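Side-chain contacts in CRISPR pre-crRNA endoribonuclease Cas5d (Mannheimia succiniciproducens, PDB 3KG4), which cleaves CRISPR precursor transcripts as a metal-independent endoribonuclease of the Cas5 family, in the maturation of CRISPR RNA: residues Asp31-Pro35 and Ser36-Gly40; Thr109-Lys112 and Asp113-Tyr116; Ala208-Asn212 and Gly213-Val217. All blocks are in the same frame, centred on the assembly; numbering follows the deposited sequence.

Interaction 1 (Asp31-Pro35 and Ser36-Gly40)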
loop_
_atom_site.group_PDB
_atom_site.type_symbol
_atom_site.label_atom_id
_atom_site.label_comp_id
_atom_site.label_asym_id
_atom_site.label_seq_id
_atom_site.Cartn_x
_atom_site.Cartn_y
_atom_site.Cartn_z
ATOM N N ASP A 31 9.489 5.748 -5.839
ATOM C CA ASP A 31 10.289 5.726 -4.618
ATOM C C ASP A 31 9.641 4.992 -3.469
ATOM O O ASP A 31 10.357 4.528 -2.578
ATOM C CB ASP A 31 10.600 7.169 -4.127
ATOM C CG ASP A 31 11.496 7.926 -5.043
ATOM O OD1 ASP A 31 11.806 7.435 -6.147
ATOM O OD2 ASP A 31 11.962 9.030 -4.629
ATOM N N VAL A 32 8.320 4.889 -3.494
ATOM C CA VAL A 32 7.537 4.246 -2.437
ATOM C C VAL A 32 6.311 3.588 -3.080
ATOM O O VAL A 32 5.951 3.841 -4.240
ATOM C CB VAL A 32 7.021 5.282 -1.392
ATOM C CG1 VAL A 32 8.225 6.102 -0.739
ATOM C CG2 VAL A 32 6.050 6.274 -2.043
ATOM N N ILE A 33 5.635 2.792 -2.269
ATOM C CA ILE A 33 4.379 2.199 -2.664
ATOM C C ILE A 33 3.279 3.233 -2.976
ATOM O O ILE A 33 3.140 4.276 -2.306
ATOM C CB ILE A 33 3.936 1.152 -1.568
ATOM C CG1 ILE A 33 2.742 0.327 -2.063
ATOM C CG2 ILE A 33 3.564 1.883 -0.287
ATOM C CD1 ILE A 33 2.499 -0.963 -1.280
ATOM N N THR A 34 2.528 2.964 -4.042
ATOM C CA THR A 34 1.406 3.760 -4.432
ATOM C C THR A 34 0.185 3.331 -3.632
ATOM O O THR A 34 0.137 2.197 -3.154
ATOM C CB THR A 34 1.083 3.553 -5.933
ATOM O OG1 THR A 34 0.909 2.140 -6.184
ATOM C CG2 THR A 34 2.253 4.100 -6.824
ATOM N N PRO A 35 -0.820 4.226 -3.501
ATOM C CA PRO A 35 -2.105 3.867 -2.927
ATOM C C PRO A 35 -2.703 2.672 -3.686
ATOM O O PRO A 35 -3.253 1.770 -3.081
ATOM C CB PRO A 35 -2.942 5.116 -3.170
ATOM C CG PRO A 35 -1.865 6.265 -3.128
ATOM C CD PRO A 35 -0.701 5.672 -3.781
ATOM N N SER A 36 -2.571 2.700 -5.022
ATOM C CA SER A 36 -3.053 1.640 -5.913
ATOM C C SER A 36 -2.509 0.263 -5.514
ATOM O O SER A 36 -3.274 -0.699 -5.315
ATOM C CB SER A 36 -2.659 1.989 -7.363
ATOM O OG SER A 36 -3.347 1.159 -8.263
ATOM N N ALA A 37 -1.201 0.161 -5.336
ATOM C CA ALA A 37 -0.580 -1.101 -4.924
ATOM C C ALA A 37 -0.962 -1.524 -3.508
ATOM O O ALA A 37 -1.108 -2.745 -3.209
ATOM C CB ALA A 37 0.976 -1.057 -5.071
ATOM N N ALA A 38 -1.088 -0.536 -2.633
ATOM C CA ALA A 38 -1.457 -0.793 -1.241
ATOM C C ALA A 38 -2.869 -1.388 -1.177
ATOM O O ALA A 38 -3.096 -2.370 -0.467
ATOM C CB ALA A 38 -1.330 0.507 -0.372
ATOM N N ARG A 39 -3.777 -0.815 -1.946
ATOM C CA ARG A 39 -5.130 -1.261 -2.001
ATOM C C ARG A 39 -5.216 -2.682 -2.581
ATOM O O ARG A 39 -6.047 -3.475 -2.136
ATOM C CB ARG A 39 -5.958 -0.280 -2.820
ATOM C CG ARG A 39 -7.435 -0.629 -2.899
ATOM C CD ARG A 39 -8.290 0.519 -3.434
ATOM N NE ARG A 39 -8.116 0.606 -4.877
ATOM C CZ ARG A 39 -8.906 0.044 -5.783
ATOM N NH1 ARG A 39 -9.987 -0.651 -5.432
ATOM N NH2 ARG A 39 -8.621 0.211 -7.068
ATOM N N GLY A 40 -4.366 -2.980 -3.556
ATOM C CA GLY A 40 -4.235 -4.348 -4.096
ATOM C C GLY A 40 -3.837 -5.337 -3.012
ATOM O O GLY A 40 -4.345 -6.462 -2.955
#
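T34 sits at the N-cap of helix 35-45, and its side chain accepts from A37. CB stands 3.9 Å from the backbone N of S36. From there the two branches part: CG2 lies anti to the carbonyl carbon, while OG1 is set between the backbone N and the carbonyl carbon (chi1 54°), which turns the hydroxyl over the first turn of the helix. OG1 accepts the amide of A37, N to OG1 3.0 Å, in a fairly straight bond (160° at the hydrogen), and the CB of A37 brushes the same oxygen at 3.4 Å. T34 is thus a true N-cap residue, its side chain accepting an amide of the first turn. The backbone goes on from there in regular alpha-helical fashion: A38 N donates to T34 O at 3.0 Å, and R39 N to P35 O at 2.9 Å. P35 is the first helical residue, where proline's lack of an N-H costs no helical hydrogen bond.

I33 approaches A37 and A38 from the loop. With CG1 anti to its backbone N and the chain extended to CD1, the side chain runs to the helix: CG1 packs on A37 CB at 3.8 Å and CD1 lies 4.2 Å from A38 CB. S36 and R39 both turn their polar ends to D194, S36 by a hydrogen bond and R39 by a salt bridge.

Helix 35-45 lies here against the large antiparallel sheet: A38 rests on I55 of strand 51-60 and I118 of strand 114-124, I33 reaches I58 and Y116, and P35 meets H193 of strand 186-195.

Interaction 2 (Thr109-Lys112 and Asp113-Tyr116)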
loop_
_atom_site.group_PDB
_atom_site.type_symbol
_atom_site.label_atom_id
_atom_site.label_comp_id
_atom_site.label_asym_id
_atom_site.label_seq_id
_atom_site.Cartn_x
_atom_site.Cartn_y
_atom_site.Cartn_z
ATOM N N THR A 109 14.692 -1.264 -12.757
ATOM C CA THR A 109 15.257 -0.624 -11.575
ATOM C C THR A 109 14.200 -0.672 -10.466
ATOM O O THR A 109 13.166 -0.058 -10.567
ATOM C CB THR A 109 15.755 0.783 -11.879
ATOM O OG1 THR A 109 16.767 0.673 -12.899
ATOM C CG2 THR A 109 16.376 1.399 -10.621
ATOM N N VAL A 110 14.508 -1.413 -9.412
ATOM C CA VAL A 110 13.544 -1.748 -8.384
ATOM C C VAL A 110 14.031 -1.270 -7.020
ATOM O O VAL A 110 15.237 -0.998 -6.820
ATOM C CB VAL A 110 13.311 -3.266 -8.356
ATOM C CG1 VAL A 110 12.924 -3.770 -9.787
ATOM C CG2 VAL A 110 14.525 -3.999 -7.807
ATOM N N LEU A 111 13.083 -1.105 -6.112
ATOM C CA LEU A 111 13.418 -0.805 -4.733
ATOM C C LEU A 111 13.987 -2.022 -4.095
ATOM O O LEU A 111 13.587 -3.161 -4.405
ATOM C CB LEU A 111 12.177 -0.340 -3.971
ATOM C CG LEU A 111 11.643 1.037 -4.370
ATOM C CD1 LEU A 111 10.196 1.193 -3.870
ATOM C CD2 LEU A 111 12.542 2.210 -3.848
ATOM N N LYS A 112 14.903 -1.797 -3.172
ATOM C CA LYS A 112 15.465 -2.859 -2.378
ATOM C C LYS A 112 15.163 -2.639 -0.893
ATOM O O LYS A 112 15.296 -1.525 -0.393
ATOM C CB LYS A 112 16.977 -2.906 -2.622
ATOM C CG LYS A 112 17.702 -3.961 -1.882
ATOM C CD LYS A 112 19.199 -3.911 -2.208
ATOM C CE LYS A 112 19.890 -5.163 -1.700
ATOM N NZ LYS A 112 19.605 -6.297 -2.632
ATOM N N ASP A 113 14.785 -3.722 -0.211
ATOM C CA ASP A 113 14.639 -3.775 1.255
ATOM C C ASP A 113 13.641 -2.744 1.778
ATOM O O ASP A 113 14.002 -1.762 2.430
ATOM C CB ASP A 113 15.980 -3.619 1.961
ATOM C CG ASP A 113 16.925 -4.788 1.700
ATOM O OD1 ASP A 113 16.477 -5.974 1.650
ATOM O OD2 ASP A 113 18.137 -4.504 1.578
ATOM N N VAL A 114 12.381 -2.969 1.465
ATOM C CA VAL A 114 11.351 -2.019 1.774
ATOM C C VAL A 114 10.522 -2.538 2.946
ATOM O O VAL A 114 10.413 -3.755 3.146
ATOM C CB VAL A 114 10.361 -1.808 0.585
ATOM C CG1 VAL A 114 11.067 -1.270 -0.631
ATOM C CG2 VAL A 114 9.629 -3.102 0.224
ATOM N N ALA A 115 9.896 -1.602 3.638
ATOM C CA ALA A 115 8.856 -1.894 4.610
ATOM C C ALA A 115 7.979 -0.689 4.816
ATOM O O ALA A 115 8.462 0.456 4.938
ATOM C CB ALA A 115 9.483 -2.329 5.930
ATOM N N TYR A 116 6.685 -0.949 4.901
ATOM C CA TYR A 116 5.710 0.095 5.091
ATOM C C TYR A 116 4.680 -0.288 6.145
ATOM O O TYR A 116 4.502 -1.468 6.436
ATOM C CB TYR A 116 4.960 0.406 3.799
ATOM C CG TYR A 116 5.862 0.560 2.576
ATOM C CD1 TYR A 116 6.489 1.775 2.291
ATOM C CD2 TYR A 116 6.092 -0.503 1.716
ATOM C CE1 TYR A 116 7.312 1.896 1.217
ATOM C CE2 TYR A 116 6.941 -0.360 0.610
ATOM C CZ TYR A 116 7.519 0.844 0.361
ATOM O OH TYR A 116 8.377 1.007 -0.712
#
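Apolar packing across the corner comes from L111 and V114, whose side chains meet at about a right angle. CB of L111 touches CG1 of V114 at 3.6 Å. The valine puts CG1 anti to its carbonyl carbon (chi1 -61°), the branch that faces the leucine. Farther out, CD1 of L111 comes within 3.6 Å of Y116 OH, again with the side chains crossing steeply, so the end of the tyrosine rests on a methyl group.

The two charged side chains, K112 and D113, lie apart from this. They run alongside each other and point the same way, the lysine's methylene CG lying 3.5 Å from D113 OD2. Their charged atoms stay apart, K112 NZ being 4.8 Å from D113 OD2; each has its own salt bridge, K112 to E67 and D113 to R65.

D113 makes the corner with a positive phi of 58°, and the strand directions before and after it differ by 63°. Strand 107-112 belongs to the small mixed sheet, pairing with 15-16, 27-28 and 66-70, whereas strand 114-124 enters the large antiparallel sheet between 7-13 and 51-60. L111 also packs on F66, V114 on A16 and Y116 on I11.

Interaction 3 (Ala208-Asn212 and Gly213-Val217)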
loop_
_atom_site.group_PDB
_atom_site.type_symbol
_atom_site.label_atom_id
_atom_site.label_comp_id
_atom_site.label_asym_id
_atom_site.label_seq_id
_atom_site.Cartn_x
_atom_site.Cartn_y
_atom_site.Cartn_z
ATOM N N ALA A 208 2.499 13.449 -3.755
ATOM C CA ALA A 208 2.927 12.616 -2.662
ATOM C C ALA A 208 3.989 13.336 -1.848
ATOM O O ALA A 208 5.023 13.678 -2.385
ATOM C CB ALA A 208 3.502 11.317 -3.191
ATOM N N GLU A 209 3.737 13.521 -0.551
ATOM C CA GLU A 209 4.723 14.180 0.315
ATOM C C GLU A 209 4.923 13.370 1.576
ATOM O O GLU A 209 3.959 13.035 2.274
ATOM C CB GLU A 209 4.306 15.583 0.669
ATOM C CG GLU A 209 5.306 16.171 1.684
ATOM C CD GLU A 209 5.112 17.640 1.961
ATOM O OE1 GLU A 209 4.073 18.202 1.539
ATOM O OE2 GLU A 209 6.020 18.213 2.622
ATOM N N LEU A 210 6.174 13.038 1.819
ATOM C CA LEU A 210 6.593 12.344 3.021
ATOM C C LEU A 210 6.790 13.410 4.109
ATOM O O LEU A 210 7.622 14.297 3.960
ATOM C CB LEU A 210 7.897 11.640 2.701
ATOM C CG LEU A 210 8.411 10.429 3.412
ATOM C CD1 LEU A 210 7.318 9.396 3.855
ATOM C CD2 LEU A 210 9.415 9.812 2.463
ATOM N N LYS A 211 5.999 13.361 5.154
ATOM C CA LYS A 211 6.151 14.317 6.271
ATOM C C LYS A 211 6.326 13.501 7.528
ATOM O O LYS A 211 5.448 12.739 7.911
ATOM C CB LYS A 211 4.946 15.225 6.416
ATOM C CG LYS A 211 4.661 16.084 5.233
ATOM C CD LYS A 211 3.364 16.912 5.420
ATOM C CE LYS A 211 3.592 18.179 6.278
ATOM N NZ LYS A 211 2.363 19.096 6.380
ATOM N N ASN A 212 7.493 13.636 8.137
ATOM C CA ASN A 212 7.864 12.813 9.268
ATOM C C ASN A 212 7.556 11.333 9.047
ATOM O O ASN A 212 6.941 10.676 9.874
ATOM C CB ASN A 212 7.194 13.353 10.517
ATOM C CG ASN A 212 7.698 14.742 10.853
ATOM O OD1 ASN A 212 8.900 14.973 10.844
ATOM N ND2 ASN A 212 6.798 15.666 11.061
ATOM N N GLY A 213 8.051 10.836 7.935
ATOM C CA GLY A 213 7.980 9.439 7.580
ATOM C C GLY A 213 6.635 8.964 7.088
ATOM O O GLY A 213 6.474 7.760 6.856
ATOM N N VAL A 214 5.665 9.863 6.951
ATOM C CA VAL A 214 4.302 9.492 6.593
ATOM C C VAL A 214 3.774 10.272 5.384
ATOM O O VAL A 214 3.968 11.496 5.268
ATOM C CB VAL A 214 3.281 9.714 7.766
ATOM C CG1 VAL A 214 1.861 9.209 7.396
ATOM C CG2 VAL A 214 3.747 9.064 9.035
ATOM N N ILE A 215 3.094 9.544 4.501
ATOM C CA ILE A 215 2.417 10.102 3.361
ATOM C C ILE A 215 0.937 10.053 3.615
ATOM O O ILE A 215 0.342 8.957 3.758
ATOM C CB ILE A 215 2.711 9.330 2.070
ATOM C CG1 ILE A 215 4.195 9.236 1.850
ATOM C CG2 ILE A 215 1.990 10.005 0.839
ATOM C CD1 ILE A 215 4.640 8.198 0.796
ATOM N N ASP A 216 0.321 11.240 3.686
ATOM C CA ASP A 216 -1.116 11.297 3.777
ATOM C C ASP A 216 -1.707 11.242 2.366
ATOM O O ASP A 216 -1.260 11.933 1.437
ATOM C CB ASP A 216 -1.606 12.479 4.666
ATOM C CG ASP A 216 -1.517 12.135 6.236
ATOM O OD1 ASP A 216 -2.548 12.032 6.946
ATOM O OD2 ASP A 216 -0.401 11.920 6.765
ATOM N N VAL A 217 -2.667 10.336 2.179
ATOM C CA VAL A 217 -3.244 10.099 0.878
ATOM C C VAL A 217 -4.606 10.776 0.816
ATOM O O VAL A 217 -5.513 10.455 1.621
ATOM C CB VAL A 217 -3.399 8.566 0.610
ATOM C CG1 VAL A 217 -4.056 8.337 -0.759
ATOM C CG2 VAL A 217 -2.050 7.899 0.696
HETATM O O HOH W 1 1.709 13.823 3.429
HETATM O O HOH W 2 0.976 13.237 0.276
#
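G213, the last turn residue before strand 214-216, is touched by L210, whose CD1 sits 3.3 Å from the glycine C. In the leucine, chi1 (-155°) puts CG anti to the backbone N, and the second torsion (chi2 36°) turns CD1 toward the glycine. N212 and G213 are the two central residues of a type I' turn from K211 to V214. Both have positive phi; at G213 this suits glycine.

V214 closes the hairpin. Its O receives K211 N at 2.8 Å in an almost perfectly straight bond, and its N donates to K211 O at 3.0 Å from well above the carbonyl plane, 64° out of it. The two bonds make K211 and V214 an antiparallel hydrogen-bonded pair. On the side chain, CG2 of V214 lies 3.7 Å from N212 O.

I215 comes next, on the sheet face that carries L210. Its CG1 packs on L210 CD1 at 3.7 Å, and its CA lies 3.5 Å from E209 O in a CA-H...O contact.

By D216 the strands have spread, and water fills in for direct pairing. One molecule donates to E209 O and accepts from D216 N; a second accepts from E209 N and donates to D216 O at 2.8 Å. The two waters continue the backbone pairing where it has opened.

This beta hairpin lies within the large antiparallel sheet. Strand 214-216 has 51-60 on its other side, with V214 touching K57 and Y59, while strand 203-211 has 186-195 as its other neighbour in the sheet, against which A208 packs at L188 and M191.

From the N terminus the three contacts come in series, each within one continuous piece of chain, so none encloses or crosses another. Interaction 1 closes the entry from the loop after strand 27-28 into helix 35-45. Interaction 2 closes the corner between the small mixed sheet and the large one, and interaction 3 the hairpin of 203-211 and 214-216. Interaction 1 touches both others: D31 O meets L111 CD2 at 3.4 Å, and V32 CG2 meets I215 CD1 at 3.7 Å. Interactions 2 and 3, with centres about 17 Å apart, do not touch but reach the same large sheet.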